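Lmo1076 protein (Listeria monocytogenes serovar 1/2a, PDB 5JQC) is a putative secreted autolysin that probably hydrolyses the bacterial cell wall, represented here by a fragment of three GW modules of the SH3-like class. Local coordinates at residues W190-L195 / V228-Q233; V178-Q183 / A234-G239; A145-Q150 / T157-Q162; V63-E68 / R92-Y97. All coordinates share one frame; numbering follows the deposited sequence.

Contact 1: residues W190-L195 / V228-Q233; sequences WNRTIL and VKVIKQ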
# COMPACT_ATOMS: atom_id res chain seq x y z
N TRP A 190 -8.84 35.65 20.97
CA TRP A 190 -8.98 36.78 20.07
C TRP A 190 -10.45 37.14 19.93
O TRP A 190 -11.31 36.25 19.89
CB TRP A 190 -8.40 36.48 18.69
CG TRP A 190 -6.98 36.07 18.74
CD1 TRP A 190 -6.05 36.43 19.67
CD2 TRP A 190 -6.30 35.20 17.82
NE1 TRP A 190 -4.84 35.84 19.40
CE2 TRP A 190 -4.97 35.08 18.27
CE3 TRP A 190 -6.70 34.50 16.67
CZ2 TRP A 190 -4.02 34.29 17.59
CZ3 TRP A 190 -5.76 33.72 16.01
CH2 TRP A 190 -4.43 33.63 16.47
N ASN A 191 -10.73 38.43 19.85
CA ASN A 191 -12.08 38.90 19.55
C ASN A 191 -12.05 39.47 18.14
O ASN A 191 -11.29 40.40 17.86
CB ASN A 191 -12.55 39.91 20.59
CG ASN A 191 -12.50 39.35 22.01
OD1 ASN A 191 -13.45 38.72 22.48
ND2 ASN A 191 -11.37 39.55 22.68
N ARG A 192 -12.85 38.88 17.25
CA ARG A 192 -12.94 39.29 15.85
C ARG A 192 -14.40 39.45 15.47
O ARG A 192 -15.30 38.86 16.08
CB ARG A 192 -12.26 38.28 14.90
CG ARG A 192 -10.80 38.00 15.20
CD ARG A 192 -9.89 39.19 14.92
NE ARG A 192 -8.71 39.18 15.77
CZ ARG A 192 -7.55 38.59 15.47
NH1 ARG A 192 -7.41 37.94 14.32
NH2 ARG A 192 -6.53 38.65 16.32
N THR A 193 -14.64 40.26 14.45
CA THR A 193 -15.97 40.42 13.87
C THR A 193 -16.01 39.72 12.52
O THR A 193 -15.14 39.94 11.67
CB THR A 193 -16.35 41.90 13.74
OG1 THR A 193 -16.40 42.50 15.05
CG2 THR A 193 -17.72 42.05 13.08
N ILE A 194 -17.00 38.85 12.34
CA ILE A 194 -17.17 38.13 11.09
C ILE A 194 -17.78 39.06 10.05
O ILE A 194 -18.78 39.74 10.32
CB ILE A 194 -18.04 36.88 11.30
CG1 ILE A 194 -17.32 35.85 12.16
CG2 ILE A 194 -18.44 36.27 9.96
CD1 ILE A 194 -18.19 34.66 12.49
N LEU A 195 -17.18 39.10 8.87
CA LEU A 195 -17.69 39.89 7.75
C LEU A 195 -17.58 39.05 6.49
O LEU A 195 -16.50 38.52 6.19
CB LEU A 195 -16.94 41.22 7.61
CG LEU A 195 -17.07 42.27 8.74
CD1 LEU A 195 -16.08 43.42 8.55
CD2 LEU A 195 -18.50 42.80 8.85
N VAL A 228 -17.11 37.83 17.58
CA VAL A 228 -16.95 36.48 18.11
C VAL A 228 -15.68 36.38 18.93
O VAL A 228 -14.87 37.31 19.00
CB VAL A 228 -16.93 35.43 16.98
CG1 VAL A 228 -18.20 35.50 16.14
CG2 VAL A 228 -15.68 35.62 16.11
N LYS A 229 -15.49 35.21 19.55
CA LYS A 229 -14.30 34.91 20.34
C LYS A 229 -13.60 33.70 19.73
O LYS A 229 -14.13 32.58 19.77
CB LYS A 229 -14.68 34.64 21.78
CG LYS A 229 -13.51 34.67 22.70
CD LYS A 229 -14.00 34.82 24.10
CE LYS A 229 -12.91 35.36 24.97
NZ LYS A 229 -12.25 36.52 24.28
N VAL A 230 -12.41 33.91 19.17
CA VAL A 230 -11.60 32.82 18.62
C VAL A 230 -10.78 32.21 19.75
O VAL A 230 -9.88 32.86 20.30
CB VAL A 230 -10.69 33.33 17.49
CG1 VAL A 230 -9.93 32.18 16.87
CG2 VAL A 230 -11.51 34.07 16.44
N ILE A 231 -11.08 30.95 20.09
CA ILE A 231 -10.38 30.26 21.19
C ILE A 231 -9.28 29.30 20.72
O ILE A 231 -8.38 28.99 21.52
CB ILE A 231 -11.38 29.51 22.10
CG1 ILE A 231 -12.09 28.39 21.32
CG2 ILE A 231 -12.39 30.47 22.72
CD1 ILE A 231 -13.14 27.63 22.11
N LYS A 232 -9.32 28.82 19.48
CA LYS A 232 -8.28 27.93 18.98
C LYS A 232 -7.99 28.25 17.52
O LYS A 232 -8.87 28.70 16.79
CB LYS A 232 -8.68 26.45 19.08
CG LYS A 232 -8.81 25.91 20.49
CD LYS A 232 -8.47 24.42 20.56
CE LYS A 232 -9.70 23.54 20.77
NZ LYS A 232 -10.46 23.96 21.99
N GLN A 233 -6.76 27.97 17.11
CA GLN A 233 -6.39 27.99 15.70
C GLN A 233 -5.69 26.69 15.33
O GLN A 233 -4.98 26.09 16.14
CB GLN A 233 -5.49 29.18 15.35
CG GLN A 233 -4.04 28.98 15.74
CD GLN A 233 -3.17 30.14 15.33
OE1 GLN A 233 -3.53 30.92 14.44
NE2 GLN A 233 -2.01 30.25 15.96
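Trp190 to Arg192 pair antiparallel with Val228 to Val230 in the sheet of the third GW module, where strand 184-194 runs beside strand 226-236 with their short segments turned 133° apart. Trp190 and Val230 are a hydrogen-bonded pair: Trp190 N reaches Val230 O at 3.1 Å, and Val230 N returns to Trp190 O at 2.7 Å. Arg192 and Val228 form the next such pair, with Val228 N only 2.6 Å from Arg192 O. Between them, the non-hydrogen-bonded pair Asn191 and Lys229 sends its side chains to the other face, side by side and pointing the same way. A bend at chi4 (46°) turns Lys229 NZ to Asn191 OD1, 3.1 Å off and tilted from the carbonyl plane; NZ also bonds Asn189 OD1, so two amide oxygens grip the ammonium.

On the face shared by Trp190, Arg192, Val228 and Val230, the indole carries the packing. Its CE3 meets Val230 CG1, while Gln233 OE1 lies at the ring edge, 3.5 Å from Trp190 CH2, the amide plane standing 87° to the indole. Arg192 NH2 sits over one face of the same ring, toward its rim, and Tyr242 joins it edge-to-face. Farther along, Ile194 CD1 packs at 3.7 Å on Val228 CG1, the two side chains crossing at about a right angle. Beyond the paired residues, Ile231 and Lys232 together face Gln243 as a classic beta bulge, and such curved, bulged antiparallel strands fit the small SH3-like fold of GW modules.

Contact 2: residues V178-Q183 / A234-G239; sequences VYDKIQ and AKTARG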
# COMPACT_ATOMS: atom_id res chain seq x y z
N VAL A 178 -8.37 10.11 2.28
CA VAL A 178 -7.41 10.31 3.35
C VAL A 178 -7.68 11.65 4.04
O VAL A 178 -7.82 12.69 3.38
CB VAL A 178 -5.97 10.26 2.83
CG1 VAL A 178 -4.99 10.28 4.00
CG2 VAL A 178 -5.77 9.00 1.97
N TYR A 179 -7.75 11.62 5.37
CA TYR A 179 -7.90 12.84 6.14
C TYR A 179 -6.59 13.60 6.17
O TYR A 179 -5.51 13.00 6.25
CB TYR A 179 -8.36 12.54 7.57
CG TYR A 179 -9.67 11.78 7.62
CD1 TYR A 179 -10.81 12.28 7.02
CD2 TYR A 179 -9.77 10.56 8.29
CE1 TYR A 179 -12.00 11.60 7.08
CE2 TYR A 179 -10.93 9.87 8.34
CZ TYR A 179 -12.06 10.39 7.74
OH TYR A 179 -13.24 9.70 7.81
N ASP A 180 -6.69 14.93 6.08
CA ASP A 180 -5.56 15.82 6.36
C ASP A 180 -5.20 15.73 7.82
O ASP A 180 -6.09 15.73 8.68
CB ASP A 180 -5.90 17.28 6.07
CG ASP A 180 -6.35 17.52 4.66
OD1 ASP A 180 -5.75 16.94 3.73
OD2 ASP A 180 -7.29 18.34 4.50
N LYS A 181 -3.90 15.71 8.12
CA LYS A 181 -3.43 15.85 9.50
C LYS A 181 -3.50 17.31 9.95
O LYS A 181 -3.35 18.24 9.15
CB LYS A 181 -1.99 15.36 9.67
CG LYS A 181 -1.80 13.89 9.36
CD LYS A 181 -0.33 13.55 9.43
CE LYS A 181 -0.10 12.05 9.39
NZ LYS A 181 -0.63 11.39 10.62
N ILE A 182 -3.73 17.50 11.25
CA ILE A 182 -3.55 18.81 11.86
C ILE A 182 -2.05 19.01 12.03
O ILE A 182 -1.40 18.32 12.83
CB ILE A 182 -4.30 18.94 13.19
CG1 ILE A 182 -5.79 18.65 12.98
CG2 ILE A 182 -4.09 20.32 13.78
CD1 ILE A 182 -6.61 18.69 14.22
N GLN A 183 -1.48 19.94 11.27
CA GLN A 183 -0.04 20.18 11.33
C GLN A 183 0.36 20.91 12.60
O GLN A 183 1.43 20.65 13.17
CB GLN A 183 0.39 20.97 10.10
CG GLN A 183 0.32 20.12 8.82
CD GLN A 183 0.29 20.95 7.56
OE1 GLN A 183 -0.03 22.15 7.59
NE2 GLN A 183 0.62 20.32 6.43
N ALA A 234 -5.91 26.27 14.09
CA ALA A 234 -5.35 25.03 13.57
C ALA A 234 -4.97 25.22 12.10
O ALA A 234 -5.66 25.93 11.36
CB ALA A 234 -6.35 23.87 13.71
N LYS A 235 -3.86 24.61 11.70
CA LYS A 235 -3.43 24.68 10.31
C LYS A 235 -3.36 23.27 9.72
O LYS A 235 -2.73 22.38 10.31
CB LYS A 235 -2.07 25.39 10.18
CG LYS A 235 -1.64 25.64 8.73
CD LYS A 235 -0.43 26.58 8.65
CE LYS A 235 0.72 26.19 9.63
NZ LYS A 235 1.61 25.07 9.17
N THR A 236 -4.03 23.07 8.58
CA THR A 236 -3.81 21.91 7.72
C THR A 236 -3.27 22.37 6.37
O THR A 236 -3.25 23.57 6.05
CB THR A 236 -5.09 21.10 7.48
OG1 THR A 236 -6.01 21.89 6.72
CG2 THR A 236 -5.72 20.66 8.76
N ALA A 237 -2.85 21.39 5.57
CA ALA A 237 -2.40 21.65 4.21
C ALA A 237 -3.39 22.51 3.43
O ALA A 237 -2.97 23.28 2.56
CB ALA A 237 -2.17 20.32 3.50
N ARG A 238 -4.68 22.42 3.73
CA ARG A 238 -5.71 23.16 3.02
C ARG A 238 -5.95 24.58 3.55
O ARG A 238 -6.60 25.37 2.85
CB ARG A 238 -7.03 22.39 3.08
CG ARG A 238 -6.92 21.00 2.48
CD ARG A 238 -8.27 20.42 2.08
NE ARG A 238 -8.23 19.85 0.74
CZ ARG A 238 -7.62 18.71 0.43
NH1 ARG A 238 -7.00 17.98 1.37
NH2 ARG A 238 -7.63 18.29 -0.83
N GLY A 239 -5.48 24.93 4.75
CA GLY A 239 -5.67 26.29 5.21
C GLY A 239 -5.53 26.42 6.72
O GLY A 239 -4.91 25.58 7.38
O HOH W 1 -2.64 18.57 6.50
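Asp180 and Arg238 meet in a salt bridge, the carboxylate lying at the edge of the guanidinium and nearly coplanar with it, the planes 19° apart. Arg238 NH1 serves both oxygens: it is 2.9 Å from Asp180 OD1 and 3.2 Å from Asp180 OD2, the latter bond using the syn lone pair of OD2. Asp180 OD2 also lies beside the aliphatic CG and CD of Arg238.

Gln183 takes hold through both backbone and side chain. Its N donates to Lys235 O at 2.9 Å, and CB rests on the same carbonyl oxygen. The extended side chain then lays its terminal amide against the Thr236-Ala237 peptide, with Gln183 OE1 3.5 Å from Thr236 C.

Residues 178-183 bring the chain from the second GW module into the third, and residues 234-239 end strand 226-236 in a type I turn from Thr236 to Gly239, the tip of a beta hairpin closed by backbone bonds in both directions. The linker thus lies on a hairpin tip. On the side of the second module, Tyr179 OH bonds Asp144 OD1, and Lys181, set between the two gripping residues, sends NZ back to Asn107 O.

Thr236 lies between the two grips. Its CG2 packs 3.4 Å from Lys181 O, while OG1, placed between the backbone N and carbonyl carbon (chi1 66°), receives a weak bond from Arg238 N within the turn and a bond from Trp241 NE1. A water bridges the segments, donating to Lys181 O at 2.8 Å and accepting from Ala237 N at 3.0 Å.

Contact 3: residues A145-Q150 / T157-Q162; sequences AKIIKQ and TYYQFQ
Backbone bonds join Lys146 to Gln162 in both directions, Lys146 N to Gln162 O at 2.9 Å and Gln162 N to Lys146 O at 2.8 Å, the mark of the antiparallel pairing of hairpin 144-153/156-163 in the second GW module. Past the non-hydrogen-bonded pair Ile147 and Phe161 the register slips by one residue: Gln160 O accepts from Ile148 N at 2.9 Å, but Gln160 N gives to Lys149 O. This is a beta bulge, and Gln150 pairs with Tyr159 beyond it. CA-H...O contacts fill in between the bonds, among them Phe161 CA to Lys146 O.

Aromatic contacts gather on the face of Ile147, Gln150, Tyr159 and Phe161. Ile147 CG2, anti to the backbone N, sits over the Tyr159 ring, 3.9 Å from its centroid in a CH-pi contact, while Gln150 CB comes to the edge of that ring in its plane. Phe161 CD2 touches Ala145 CB at 3.9 Å. Phe176 meets both rings edge-to-face.

Aliphatic chains and amides share the other face. Gln160 OE1 lies 3.6 Å from Lys149 CB and also near Ile148 CG1. Ile148 reaches over to Gln162 as well, the side chains crossing at about a right angle, with CG2 3.7 Å from Gln162 OE1. Lys146 lies alongside Gln162, whose NE2 is bound by Thr167 OG1. One face is thus mostly apolar and aromatic, with the Gln150 amide on it satisfied by Asn102 O; the other sets glutamine amides against aliphatic parts of Ile148, Lys146 and Lys149. The bulge at Ile148 shifts the alternation, so that Lys149 joins Lys146 on one face and Gln150 joins Ile147 on the other.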
# COMPACT_ATOMS: atom_id res chain seq x y z
N ALA A 145 -10.34 4.01 8.72
CA ALA A 145 -9.23 3.07 8.64
C ALA A 145 -7.93 3.80 8.87
O ALA A 145 -7.81 5.01 8.61
CB ALA A 145 -9.23 2.35 7.28
N LYS A 146 -6.95 3.07 9.38
CA LYS A 146 -5.59 3.56 9.53
C LYS A 146 -4.73 2.95 8.43
O LYS A 146 -4.70 1.72 8.27
CB LYS A 146 -5.05 3.23 10.92
CG LYS A 146 -3.71 3.89 11.19
CD LYS A 146 -3.14 3.49 12.54
CE LYS A 146 -1.77 4.10 12.74
NZ LYS A 146 -1.05 3.50 13.89
N ILE A 147 -4.05 3.79 7.68
CA ILE A 147 -3.20 3.36 6.58
C ILE A 147 -1.77 3.27 7.10
O ILE A 147 -1.20 4.26 7.55
CB ILE A 147 -3.31 4.35 5.40
CG1 ILE A 147 -4.69 4.22 4.74
CG2 ILE A 147 -2.15 4.15 4.44
CD1 ILE A 147 -5.29 5.55 4.27
N ILE A 148 -1.19 2.07 7.05
CA ILE A 148 0.09 1.80 7.70
C ILE A 148 1.22 1.48 6.73
O ILE A 148 2.40 1.47 7.15
CB ILE A 148 -0.05 0.67 8.74
CG1 ILE A 148 -0.29 -0.65 8.01
CG2 ILE A 148 -1.18 0.98 9.70
CD1 ILE A 148 -0.66 -1.79 8.92
N LYS A 149 0.93 1.22 5.45
CA LYS A 149 1.99 0.87 4.52
C LYS A 149 1.46 1.06 3.10
O LYS A 149 0.26 0.93 2.86
CB LYS A 149 2.43 -0.58 4.73
CG LYS A 149 3.84 -0.89 4.34
CD LYS A 149 4.04 -2.40 4.38
CE LYS A 149 5.51 -2.77 4.45
NZ LYS A 149 5.67 -4.20 4.82
N GLN A 150 2.37 1.35 2.17
CA GLN A 150 2.01 1.40 0.76
C GLN A 150 2.99 0.58 -0.06
O GLN A 150 4.10 0.27 0.38
CB GLN A 150 1.97 2.83 0.21
CG GLN A 150 3.29 3.53 0.14
CD GLN A 150 3.22 4.79 -0.68
OE1 GLN A 150 2.31 5.59 -0.50
NE2 GLN A 150 4.15 4.97 -1.62
N THR A 157 -1.19 2.07 -6.74
CA THR A 157 -0.77 2.12 -5.35
C THR A 157 -1.79 1.40 -4.48
O THR A 157 -3.00 1.59 -4.64
CB THR A 157 -0.61 3.57 -4.89
OG1 THR A 157 0.19 4.28 -5.83
CG2 THR A 157 0.04 3.64 -3.53
N TYR A 158 -1.29 0.56 -3.58
CA TYR A 158 -2.10 -0.24 -2.68
C TYR A 158 -1.74 0.10 -1.24
O TYR A 158 -0.57 0.06 -0.87
CB TYR A 158 -1.86 -1.72 -2.93
CG TYR A 158 -2.36 -2.15 -4.28
CD1 TYR A 158 -3.70 -2.45 -4.47
CD2 TYR A 158 -1.51 -2.23 -5.38
CE1 TYR A 158 -4.19 -2.82 -5.69
CE2 TYR A 158 -1.99 -2.61 -6.63
CZ TYR A 158 -3.34 -2.90 -6.77
OH TYR A 158 -3.85 -3.28 -7.99
N TYR A 159 -2.75 0.42 -0.44
CA TYR A 159 -2.55 0.73 0.97
C TYR A 159 -2.83 -0.50 1.82
O TYR A 159 -3.86 -1.16 1.63
CB TYR A 159 -3.49 1.83 1.44
CG TYR A 159 -3.11 3.19 1.00
CD1 TYR A 159 -1.81 3.48 0.61
CD2 TYR A 159 -4.05 4.20 0.97
CE1 TYR A 159 -1.47 4.75 0.20
CE2 TYR A 159 -3.73 5.46 0.57
CZ TYR A 159 -2.44 5.74 0.19
OH TYR A 159 -2.13 7.02 -0.21
N GLN A 160 -1.95 -0.78 2.76
CA GLN A 160 -2.27 -1.71 3.83
C GLN A 160 -2.95 -0.94 4.95
O GLN A 160 -2.51 0.16 5.31
CB GLN A 160 -1.00 -2.40 4.34
CG GLN A 160 -1.31 -3.57 5.25
CD GLN A 160 -0.07 -4.20 5.82
OE1 GLN A 160 0.91 -3.52 6.08
NE2 GLN A 160 -0.12 -5.51 6.02
N PHE A 161 -4.04 -1.48 5.48
CA PHE A 161 -4.92 -0.68 6.33
C PHE A 161 -5.52 -1.50 7.46
O PHE A 161 -5.65 -2.72 7.38
CB PHE A 161 -6.06 -0.04 5.52
CG PHE A 161 -7.10 -1.04 5.08
CD1 PHE A 161 -6.86 -1.88 4.01
CD2 PHE A 161 -8.30 -1.16 5.75
CE1 PHE A 161 -7.80 -2.81 3.63
CE2 PHE A 161 -9.23 -2.07 5.37
CZ PHE A 161 -8.98 -2.90 4.31
N GLN A 162 -5.92 -0.79 8.52
CA GLN A 162 -6.53 -1.37 9.70
C GLN A 162 -7.90 -0.76 9.94
O GLN A 162 -8.10 0.44 9.71
CB GLN A 162 -5.66 -1.14 10.94
CG GLN A 162 -4.22 -1.57 10.75
CD GLN A 162 -3.38 -1.33 11.99
OE1 GLN A 162 -3.32 -0.21 12.51
NE2 GLN A 162 -2.73 -2.38 12.48

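Contact 4: residues V63-E68 / R92-Y97; sequences VKILKE and RAFVYY
Tyr96 and Glu68 reach toward each other tip to tip, and Tyr96 OH donates to Glu68 OE2 at 2.7 Å. The hydroxyl comes from above the carboxylate plane, which stands 80° to the phenol ring, yet OE2 remains near the plane of that ring, at its edge. Ile65 packs beside this bond, its CG2 3.4 Å from Tyr96 OH and its CG1 4.0 Å from Tyr96 CE1; the isoleucine and tyrosine side chains cross at about a right angle. The end of the CG1 branch serves a second ring. With chi2 at -63°, CD1 turns over a face of Phe94, 4.2 Å from the ring centroid in a CH-pi contact. Val63 CG2 comes to the edge of the same phenyl, 3.9 Å from Phe94 CE2.

No backbone bond links the two segments. The axes of strand segments 63-68 and 94-96 come no closer than 9.5 Å, at 87° to each other, and strand 19-29 pairs with both, so the side chains meet on the inner side of a strongly curled sheet in the first GW module, an SH3-like fold whose interior they help fill.

A second shell holds these groups. Glu68 OE1 forms a salt bridge with Lys91 NZ, which probably keeps the carboxylate ionised and accepting while OE2 takes the phenol. Ile65 packs on Val23 of strand 19-29, and its backbone bonds Glu25 there. Phe94 meets Phe79 edge-to-face and is also touched by Met89, while Tyr96 lies on Ala27.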
# COMPACT_ATOMS: atom_id res chain seq x y z
N VAL A 63 9.18 -21.17 -4.64
CA VAL A 63 10.59 -21.38 -4.37
C VAL A 63 11.29 -20.03 -4.36
O VAL A 63 10.73 -19.01 -4.78
CB VAL A 63 11.27 -22.30 -5.41
CG1 VAL A 63 10.75 -23.73 -5.28
CG2 VAL A 63 11.02 -21.77 -6.82
N LYS A 64 12.51 -20.05 -3.86
CA LYS A 64 13.39 -18.89 -3.85
C LYS A 64 14.47 -19.11 -4.90
O LYS A 64 15.04 -20.20 -4.99
CB LYS A 64 14.02 -18.70 -2.46
CG LYS A 64 13.02 -18.46 -1.32
CD LYS A 64 12.88 -16.97 -1.02
CE LYS A 64 12.07 -16.72 0.25
NZ LYS A 64 12.13 -15.29 0.67
N ILE A 65 14.76 -18.09 -5.69
CA ILE A 65 15.80 -18.18 -6.71
C ILE A 65 17.01 -17.43 -6.19
O ILE A 65 16.93 -16.23 -5.90
CB ILE A 65 15.33 -17.61 -8.06
CG1 ILE A 65 14.04 -18.30 -8.51
CG2 ILE A 65 16.41 -17.79 -9.11
CD1 ILE A 65 14.19 -19.79 -8.75
N LEU A 66 18.14 -18.14 -6.10
CA LEU A 66 19.36 -17.65 -5.48
C LEU A 66 20.43 -17.24 -6.49
O LEU A 66 21.16 -16.28 -6.26
CB LEU A 66 19.93 -18.72 -4.55
CG LEU A 66 19.28 -18.99 -3.19
CD1 LEU A 66 17.95 -19.70 -3.32
CD2 LEU A 66 20.25 -19.80 -2.35
N LYS A 67 20.57 -17.98 -7.59
CA LYS A 67 21.61 -17.69 -8.56
C LYS A 67 21.06 -17.99 -9.94
O LYS A 67 20.12 -18.77 -10.10
CB LYS A 67 22.88 -18.54 -8.37
CG LYS A 67 23.52 -18.54 -6.98
CD LYS A 67 24.77 -19.43 -7.00
CE LYS A 67 25.35 -19.62 -5.60
NZ LYS A 67 25.81 -18.34 -5.02
N GLU A 68 21.67 -17.36 -10.95
CA GLU A 68 21.40 -17.70 -12.35
C GLU A 68 22.73 -17.84 -13.06
O GLU A 68 23.67 -17.12 -12.75
CB GLU A 68 20.56 -16.64 -13.06
CG GLU A 68 19.34 -16.18 -12.29
CD GLU A 68 18.33 -15.46 -13.18
OE1 GLU A 68 18.68 -15.22 -14.36
OE2 GLU A 68 17.22 -15.13 -12.69
N ARG A 92 13.30 -21.51 -17.64
CA ARG A 92 11.98 -21.59 -18.25
C ARG A 92 11.01 -22.43 -17.43
O ARG A 92 9.79 -22.28 -17.57
CB ARG A 92 12.08 -22.17 -19.67
CG ARG A 92 12.67 -21.23 -20.72
CD ARG A 92 12.83 -21.95 -22.07
NE ARG A 92 13.74 -23.08 -21.93
CZ ARG A 92 13.84 -24.10 -22.78
NH1 ARG A 92 13.08 -24.18 -23.88
NH2 ARG A 92 14.71 -25.08 -22.52
N ALA A 93 11.52 -23.30 -16.56
CA ALA A 93 10.63 -24.06 -15.69
C ALA A 93 9.95 -23.21 -14.60
O ALA A 93 9.17 -23.76 -13.83
CB ALA A 93 11.41 -25.20 -15.04
N PHE A 94 10.22 -21.90 -14.52
CA PHE A 94 9.74 -21.08 -13.40
C PHE A 94 8.96 -19.86 -13.88
O PHE A 94 9.25 -19.29 -14.94
CB PHE A 94 10.91 -20.55 -12.52
CG PHE A 94 11.84 -21.61 -12.01
CD1 PHE A 94 12.86 -22.11 -12.80
CD2 PHE A 94 11.74 -22.06 -10.70
CE1 PHE A 94 13.73 -23.07 -12.31
CE2 PHE A 94 12.61 -23.01 -10.20
CZ PHE A 94 13.60 -23.51 -11.00
N VAL A 95 8.00 -19.43 -13.05
CA VAL A 95 7.32 -18.13 -13.19
C VAL A 95 7.71 -17.25 -12.01
O VAL A 95 7.34 -17.52 -10.86
CB VAL A 95 5.79 -18.29 -13.26
CG1 VAL A 95 5.14 -16.93 -13.39
CG2 VAL A 95 5.40 -19.17 -14.45
N TYR A 96 8.47 -16.18 -12.29
CA TYR A 96 8.91 -15.28 -11.23
C TYR A 96 7.77 -14.38 -10.79
O TYR A 96 7.01 -13.86 -11.61
CB TYR A 96 10.07 -14.39 -11.70
CG TYR A 96 11.42 -15.07 -11.83
CD1 TYR A 96 11.53 -16.44 -12.02
CD2 TYR A 96 12.59 -14.31 -11.75
CE1 TYR A 96 12.77 -17.04 -12.14
CE2 TYR A 96 13.84 -14.90 -11.87
CZ TYR A 96 13.92 -16.27 -12.06
OH TYR A 96 15.16 -16.87 -12.18
N TYR A 97 7.65 -14.19 -9.47
CA TYR A 97 6.72 -13.21 -8.94
C TYR A 97 7.30 -11.81 -9.08
O TYR A 97 8.48 -11.59 -8.78
CB TYR A 97 6.41 -13.48 -7.48
CG TYR A 97 5.56 -14.71 -7.23
CD1 TYR A 97 4.19 -14.71 -7.49
CD2 TYR A 97 6.12 -15.85 -6.68
CE1 TYR A 97 3.42 -15.83 -7.23
CE2 TYR A 97 5.35 -16.97 -6.43
CZ TYR A 97 4.01 -16.95 -6.70
OH TYR A 97 3.27 -18.08 -6.45

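In the fold
The four contacts follow the three GW modules along an elongated chain: contact 4 in the first, contact 3 in the second, contact 1 in the third, and contact 2 where the second passes into the third. Contact 4 is the buried one, made by side chains alone across a curled sheet. Contacts 1 and 3 join neighbouring strands by backbone bonds, each with its aromatic packing on one face; on the other, contact 1 has an ammonium-amide bond and contact 3 amides lying on aliphatic chains. Contact 2 is the most exposed and leans on a salt bridge, an amide and a water. Contacts 1 and 2 share strand 226-236, and contact 2 touches contact 3 where Val178 CG2 packs on Ile147 CD1.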